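Local structure of thiamin pyrophosphokinase (Saccharomyces cerevisiae, 1IG0) at the interface of chains A and B. The protein catalyses the ATP-dependent pyrophosphorylation of thiamine to thiamine diphosphate, releasing AMP, and works as a homodimer. Numbering follows the deposited sequence. Chains: chain A/B, Thiamin pyrophosphokinase.

The four contacts sample one two-fold interface of the homodimer. Contacts 1 and 4 are near-twins with the chains exchanged: the start of helix 196-212 of one subunit meets A:Leu254, A:Ile256 and A:Asn307 in contact 1 and their chain B copies in contact 4, the centres of their C-alpha atoms about 11 Å apart. Contact 3 uses later turns of the same helix, about 13 Å from contact 1 and 14 Å from contact 4. Contact 2 is more remote, about 20 Å from contact 1 and 29 Å from contact 4, and involves thiamine-pocket residues of both chains, which suggests that part of the dimer interface also serves thiamine binding.

Contact 1: the interface of chains A and B. Residues chain A 199, 203, 227, 254, 256, 307; chain B 196, 200.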
# COMPACT_ATOMS: atom_id res chain seq x y z
N THR A 199 1.95 5.85 0.87
CA THR A 199 1.82 4.58 1.59
C THR A 199 3.21 3.97 1.71
O THR A 199 3.59 3.47 2.77
CB THR A 199 0.91 3.59 0.83
OG1 THR A 199 -0.46 4.01 0.94
CG2 THR A 199 1.05 2.18 1.39
N ILE A 203 5.72 3.22 5.08
CA ILE A 203 6.37 1.94 5.36
C ILE A 203 7.86 2.14 5.63
O ILE A 203 8.42 1.48 6.50
CB ILE A 203 6.17 0.95 4.18
CG1 ILE A 203 4.69 0.59 4.04
CG2 ILE A 203 6.99 -0.31 4.43
CD1 ILE A 203 4.09 -0.06 5.28
N ILE A 227 -0.38 -1.99 11.26
CA ILE A 227 0.84 -2.28 10.52
C ILE A 227 2.03 -1.82 11.33
O ILE A 227 2.13 -0.65 11.71
CB ILE A 227 0.82 -1.56 9.16
CG1 ILE A 227 -0.49 -1.87 8.43
CG2 ILE A 227 2.00 -2.02 8.32
CD1 ILE A 227 -0.70 -1.07 7.16
N LEU A 254 5.20 -9.39 5.71
CA LEU A 254 5.59 -8.62 4.53
C LEU A 254 7.02 -8.11 4.46
O LEU A 254 7.38 -7.16 5.15
CB LEU A 254 4.63 -7.44 4.39
CG LEU A 254 3.19 -7.77 4.80
CD1 LEU A 254 2.37 -6.49 4.89
CD2 LEU A 254 2.57 -8.75 3.81
N ILE A 256 8.71 -6.04 2.84
CA ILE A 256 8.65 -4.88 1.96
C ILE A 256 9.99 -4.20 1.76
O ILE A 256 10.68 -3.87 2.73
CB ILE A 256 7.62 -3.86 2.50
CG1 ILE A 256 6.28 -4.56 2.74
CG2 ILE A 256 7.44 -2.72 1.50
CD1 ILE A 256 5.21 -3.66 3.35
N ASN A 307 1.24 -7.14 9.15
CA ASN A 307 -0.03 -6.46 9.12
C ASN A 307 -1.00 -7.41 9.80
O ASN A 307 -0.99 -8.62 9.53
CB ASN A 307 -0.47 -6.17 7.67
CG ASN A 307 -1.15 -7.35 7.01
OD1 ASN A 307 -2.37 -7.47 7.04
ND2 ASN A 307 -0.35 -8.24 6.43
N PHE B 196 -4.13 -4.61 3.88
CA PHE B 196 -2.75 -4.36 3.49
C PHE B 196 -1.97 -5.53 2.89
O PHE B 196 -1.20 -5.33 1.95
CB PHE B 196 -1.96 -3.77 4.65
CG PHE B 196 -0.73 -3.04 4.21
CD1 PHE B 196 -0.83 -1.96 3.33
CD2 PHE B 196 0.54 -3.44 4.63
CE1 PHE B 196 0.31 -1.30 2.87
CE2 PHE B 196 1.68 -2.78 4.18
CZ PHE B 196 1.57 -1.71 3.30
N VAL B 200 0.05 -5.61 -0.79
CA VAL B 200 1.40 -6.12 -1.02
C VAL B 200 1.40 -7.24 -2.05
O VAL B 200 2.27 -7.28 -2.93
CB VAL B 200 2.05 -6.64 0.29
CG1 VAL B 200 3.42 -7.23 -0.01
CG2 VAL B 200 2.18 -5.50 1.29
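B:Phe196, at the start of helix 196-212, pushes its ring into a hydrophobic socket of chain A, a plain example of an aromatic anchor residue in an apolar pocket. Its CB starts the contact, 4.1 Å from CB of A:Asn307 on strand 304-310. With CG anti to the backbone N (chi1 -159°), the ring reaches across into the partner while one face stays beside its own helix. CG lies 3.6 Å from CD1 of A:Ile227, a methyl that sits over one face of the ring, displaced towards the rim, in a CH-pi contact. CG2 of B:Val200, one helical turn on, rests over the opposite face, so the ring is held between its own chain and the partner. Around the rim, CD2 meets CD1 of A:Leu254 at 3.6 Å, and CE2 meets CD1 of A:Ile256 at 3.7 Å. CE1 turns towards the CG2 methyl of A:Thr199, on the matching helix of the other subunit. A:Leu254 uses both branches: CD1 touches the ring and also B:Val200, while CD2 packs against B:Val200. At the far end of the ring, B:Phe196 CZ comes 3.6 Å from A:Ile203 CD1.

Contact 2: the interface of chains A and B. Residues chain A 5, 7, 270; chain B 122-123.
B:Tyr123 directs its phenol towards the indole of A:Trp270, and the two rings stand almost perpendicular, their planes 87° apart. The meeting is edge-to-face, with 5.2 Å between the centroids of the tyrosine ring and the five-membered indole ring. The indole gives its edge, CD1 and NE1, and the phenol gives its face near CZ and OH; the phenolic OH itself lies in the indole plane. The pair illustrates how a hydrogen bond at the phenol oxygen can accompany an edge-to-face meeting. Here A:Glu7 supplies the acceptor, its carboxylate OE1 taking a hydrogen bond from B:Tyr123 OH at 3.2 Å, and probably helps to hold the phenol. OE1 uses its anti lone pair, away from OE2, and the carboxylate is turned 34° from the phenol ring. The glutamate chain is extended beyond CG (chi2 176°), which carries OE1 out to the indole edge, where NE1 of A:Trp270 gives it a weak bond of 3.1 Å. A phenylalanine in place of B:Tyr123 would probably leave A:Glu7 OE1 without its hydrogen bond from across the interface and the aromatic ring less firmly placed. Alongside, CB of B:Gln122 packs 4.1 Å from CZ2 of the indole. A:Cys5, A:Trp270, B:Gln122 and B:Tyr123 all belong to thiamine pockets. In the fold, the site joins strands 4-7 and 270-272 of one subunit to a loop just before helix 126-139 of the other.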
# COMPACT_ATOMS: atom_id res chain seq x y z
N CYS A 5 6.40 -25.91 4.87
CA CYS A 5 5.19 -25.17 5.16
C CYS A 5 4.14 -26.18 5.61
O CYS A 5 3.90 -27.17 4.92
CB CYS A 5 4.70 -24.43 3.92
SG CYS A 5 3.08 -23.63 4.10
N GLU A 7 0.09 -26.75 7.37
CA GLU A 7 -1.20 -26.16 7.71
C GLU A 7 -1.60 -26.74 9.07
O GLU A 7 -1.84 -27.94 9.20
CB GLU A 7 -2.25 -26.51 6.66
CG GLU A 7 -3.49 -25.64 6.74
CD GLU A 7 -4.49 -25.92 5.64
OE1 GLU A 7 -4.08 -25.96 4.46
OE2 GLU A 7 -5.69 -26.08 5.94
N TRP A 270 -0.60 -21.29 8.81
CA TRP A 270 0.37 -21.86 7.89
C TRP A 270 1.76 -21.48 8.38
O TRP A 270 2.25 -20.38 8.11
CB TRP A 270 0.14 -21.33 6.47
CG TRP A 270 -1.07 -21.93 5.80
CD1 TRP A 270 -1.13 -23.12 5.13
CD2 TRP A 270 -2.39 -21.38 5.77
NE1 TRP A 270 -2.41 -23.35 4.68
CE2 TRP A 270 -3.21 -22.30 5.07
CE3 TRP A 270 -2.97 -20.22 6.28
CZ2 TRP A 270 -4.57 -22.08 4.85
CZ3 TRP A 270 -4.33 -20.00 6.07
CH2 TRP A 270 -5.11 -20.92 5.36
N GLN B 122 -6.08 -23.19 -1.17
CA GLN B 122 -5.76 -22.06 -0.31
C GLN B 122 -4.27 -21.77 -0.38
O GLN B 122 -3.71 -21.13 0.51
CB GLN B 122 -6.17 -22.36 1.14
CG GLN B 122 -7.66 -22.48 1.36
CD GLN B 122 -8.43 -21.29 0.81
OE1 GLN B 122 -8.93 -21.32 -0.31
NE2 GLN B 122 -8.51 -20.22 1.61
N TYR B 123 -3.62 -22.25 -1.44
CA TYR B 123 -2.19 -22.03 -1.61
C TYR B 123 -1.88 -21.10 -2.76
O TYR B 123 -0.74 -20.99 -3.21
CB TYR B 123 -1.46 -23.36 -1.78
CG TYR B 123 -1.37 -24.14 -0.49
CD1 TYR B 123 -2.48 -24.80 0.04
CD2 TYR B 123 -0.18 -24.15 0.24
CE1 TYR B 123 -2.41 -25.46 1.26
CE2 TYR B 123 -0.10 -24.81 1.47
CZ TYR B 123 -1.21 -25.46 1.97
OH TYR B 123 -1.14 -26.09 3.19

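Contact 3: the interface of chains A and B. Residues chain A 279-280, 282, 284; chain B 203-204, 207-208.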
# COMPACT_ATOMS: atom_id res chain seq x y z
N VAL A 279 9.08 -9.98 -2.08
CA VAL A 279 8.00 -9.38 -2.86
C VAL A 279 8.28 -9.60 -4.35
O VAL A 279 7.36 -9.73 -5.15
CB VAL A 279 7.91 -7.86 -2.58
CG1 VAL A 279 7.02 -7.18 -3.62
CG2 VAL A 279 7.35 -7.64 -1.19
N VAL A 280 9.56 -9.66 -4.70
CA VAL A 280 9.97 -9.86 -6.08
C VAL A 280 9.66 -11.26 -6.60
O VAL A 280 9.26 -11.42 -7.75
CB VAL A 280 11.48 -9.58 -6.25
CG1 VAL A 280 11.90 -9.77 -7.70
CG2 VAL A 280 11.80 -8.17 -5.78
N GLY A 282 7.41 -13.17 -5.22
CA GLY A 282 6.01 -13.44 -4.96
C GLY A 282 5.82 -14.35 -3.75
O GLY A 282 4.69 -14.62 -3.33
N VAL A 284 5.32 -14.59 -0.54
CA VAL A 284 4.91 -13.77 0.59
C VAL A 284 3.72 -14.42 1.28
O VAL A 284 2.73 -14.76 0.64
CB VAL A 284 4.50 -12.35 0.14
CG1 VAL A 284 3.99 -11.55 1.32
CG2 VAL A 284 5.69 -11.65 -0.51
N ILE B 203 1.25 -5.99 -5.43
CA ILE B 203 2.54 -5.49 -5.89
C ILE B 203 3.44 -6.63 -6.37
O ILE B 203 4.16 -6.46 -7.35
CB ILE B 203 3.26 -4.70 -4.78
CG1 ILE B 203 2.45 -3.45 -4.43
CG2 ILE B 203 4.66 -4.31 -5.25
CD1 ILE B 203 2.16 -2.54 -5.61
N THR B 204 3.40 -7.77 -5.70
CA THR B 204 4.23 -8.90 -6.11
C THR B 204 3.88 -9.32 -7.54
O THR B 204 4.76 -9.73 -8.30
CB THR B 204 4.05 -10.13 -5.18
OG1 THR B 204 2.73 -10.67 -5.34
CG2 THR B 204 4.27 -9.74 -3.74
N TYR B 207 5.91 -7.78 -10.27
CA TYR B 207 7.23 -8.38 -10.40
C TYR B 207 7.18 -9.80 -10.97
O TYR B 207 7.92 -10.11 -11.91
CB TYR B 207 7.94 -8.43 -9.04
CG TYR B 207 8.40 -7.09 -8.51
CD1 TYR B 207 7.70 -6.43 -7.50
CD2 TYR B 207 9.57 -6.48 -9.00
CE1 TYR B 207 8.14 -5.21 -6.99
CE2 TYR B 207 10.02 -5.26 -8.49
CZ TYR B 207 9.30 -4.63 -7.48
OH TYR B 207 9.75 -3.44 -6.97
N THR B 208 6.32 -10.65 -10.42
CA THR B 208 6.23 -12.03 -10.87
C THR B 208 5.74 -12.20 -12.31
O THR B 208 6.28 -13.03 -13.05
CB THR B 208 5.32 -12.88 -9.94
OG1 THR B 208 4.01 -12.31 -9.89
CG2 THR B 208 5.91 -12.92 -8.54
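A:Val280 and B:Tyr207 pack closely across the interface, the valine backbone lying against the base of the tyrosine side chain. The carbonyl O of A:Val280 is 3.5 Å from B:Tyr207 CB, and CG2 of A:Val280 stands above one face of the phenol ring, displaced towards the rim. B:Tyr207 CG is anti to its carbonyl carbon (chi1 -71°), a setting that brings B:Tyr207 CD1 to 4.0 Å from CG1 of A:Val279. B:Thr204, one turn earlier, illustrates how a helix can receive a loop through side-chain carbons. Its CG2 methyl touches CG1 of A:Val279 at 3.8 Å, the two side chains crossing at about a right angle, and CG2 of A:Val284 reaches the same methyl. Its CB lies 3.9 Å from CA of A:Gly282, where the loop backbone comes close to the helix. B:Thr208 continues this surface, its CG2 methyl 3.6 Å from A:Gly282 CA. Its hydroxyl OG1 turns back to donate a 3.1 Å bond to B:Thr204 O, arriving from above the carbonyl plane, which probably helps to keep the methyl turned to the glycine. A serine at B:Thr208 would probably open a small gap beside A:Gly282 CA, while keeping a hydroxyl for B:Thr204 O. The site fastens the loop segment 279-284 of one subunit along helix 196-212 of the other, extending the dimer contact beyond the start of that helix.

Contact 4: the interface of chains A and B. Residues chain A 196-197, 200; chain B 254, 256, 284, 307.
A chi1 of -158° swings the A:Phe196 ring away from its backbone N towards chain B, while CG of B:Leu254 lies beside its own N with chi2 near 170°; together these torsions bring the ring rim and the leucine CD1 methyl to 3.6 Å at A:Phe196 CD2. This is the chain-exchanged counterpart of contact 1. The same methyl, B:Leu254 CD1, lies 3.7 Å from CG2 of A:Val200, so one leucine branch bridges two residues a helical turn apart. The other branch, CD2, lies against CB of A:Val200 at 4.0 Å. It is a good example of how a branched side chain can link a helix to a sheet. B:Ile256 approaches the phenyl ring from the opposite direction and sets its CD1 3.8 Å from A:Phe196 CE2. B:Ile256 CD1 also meets A:Val200 CG2 at 3.9 Å, so both methyls of chain B press on the one valine branch, from neighbouring directions. Beside this hydrophobic group, A:Asp197 and B:Asn307 bring their side chains together at about a right angle. Their carboxylate and amide are nevertheless nearly parallel, 13° apart, with A:Asp197 CB 3.8 Å from B:Asn307 CG; no hydrogen bond is assigned to this pair. B:Val284 adds a looser contact at the margin. In the fold, the first turns of helix 196-212 of chain A lie against strands 248-254 and 304-310 of chain B, with the segment holding B:Ile256 just after the first strand.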
# COMPACT_ATOMS: atom_id res chain seq x y z
N PHE A 196 -0.46 6.47 -3.29
CA PHE A 196 0.42 5.32 -3.10
C PHE A 196 1.86 5.60 -2.69
O PHE A 196 2.40 4.89 -1.84
CB PHE A 196 0.40 4.41 -4.32
CG PHE A 196 0.83 3.00 -4.02
CD1 PHE A 196 0.15 2.26 -3.06
CD2 PHE A 196 1.92 2.43 -4.66
CE1 PHE A 196 0.56 0.97 -2.73
CE2 PHE A 196 2.34 1.13 -4.35
CZ PHE A 196 1.65 0.40 -3.38
N ASP A 197 2.50 6.61 -3.28
CA ASP A 197 3.88 6.87 -2.89
C ASP A 197 3.95 7.25 -1.41
O ASP A 197 4.98 7.08 -0.77
CB ASP A 197 4.50 7.97 -3.77
CG ASP A 197 3.75 9.28 -3.69
OD1 ASP A 197 2.54 9.30 -3.98
OD2 ASP A 197 4.39 10.30 -3.35
N VAL A 200 3.97 4.01 0.62
CA VAL A 200 5.31 3.46 0.62
C VAL A 200 6.22 4.23 1.57
O VAL A 200 7.00 3.64 2.30
CB VAL A 200 5.93 3.49 -0.79
CG1 VAL A 200 7.40 3.09 -0.74
CG2 VAL A 200 5.16 2.55 -1.71
N LEU B 254 9.19 3.75 -6.66
CA LEU B 254 9.12 2.85 -5.52
C LEU B 254 9.83 1.51 -5.64
O LEU B 254 9.37 0.62 -6.37
CB LEU B 254 7.64 2.61 -5.20
CG LEU B 254 6.77 3.86 -5.40
CD1 LEU B 254 5.30 3.48 -5.32
CD2 LEU B 254 7.13 4.92 -4.36
N ILE B 256 9.85 -1.23 -4.15
CA ILE B 256 9.15 -2.15 -3.26
C ILE B 256 9.67 -3.57 -3.44
O ILE B 256 9.72 -4.08 -4.56
CB ILE B 256 7.63 -2.13 -3.55
CG1 ILE B 256 7.14 -0.68 -3.61
CG2 ILE B 256 6.88 -2.90 -2.47
CD1 ILE B 256 5.68 -0.55 -4.03
N VAL B 284 13.72 7.04 -0.88
CA VAL B 284 12.70 6.80 -1.90
C VAL B 284 12.18 8.13 -2.43
O VAL B 284 11.80 9.01 -1.66
CB VAL B 284 11.51 6.01 -1.31
CG1 VAL B 284 10.41 5.87 -2.35
CG2 VAL B 284 11.97 4.65 -0.84
N ASN B 307 4.33 4.95 -9.45
CA ASN B 307 2.94 5.31 -9.22
C ASN B 307 2.80 6.70 -9.81
O ASN B 307 3.64 7.57 -9.60
CB ASN B 307 2.62 5.31 -7.72
CG ASN B 307 3.01 6.60 -7.03
OD1 ASN B 307 2.20 7.52 -6.89
ND2 ASN B 307 4.26 6.69 -6.60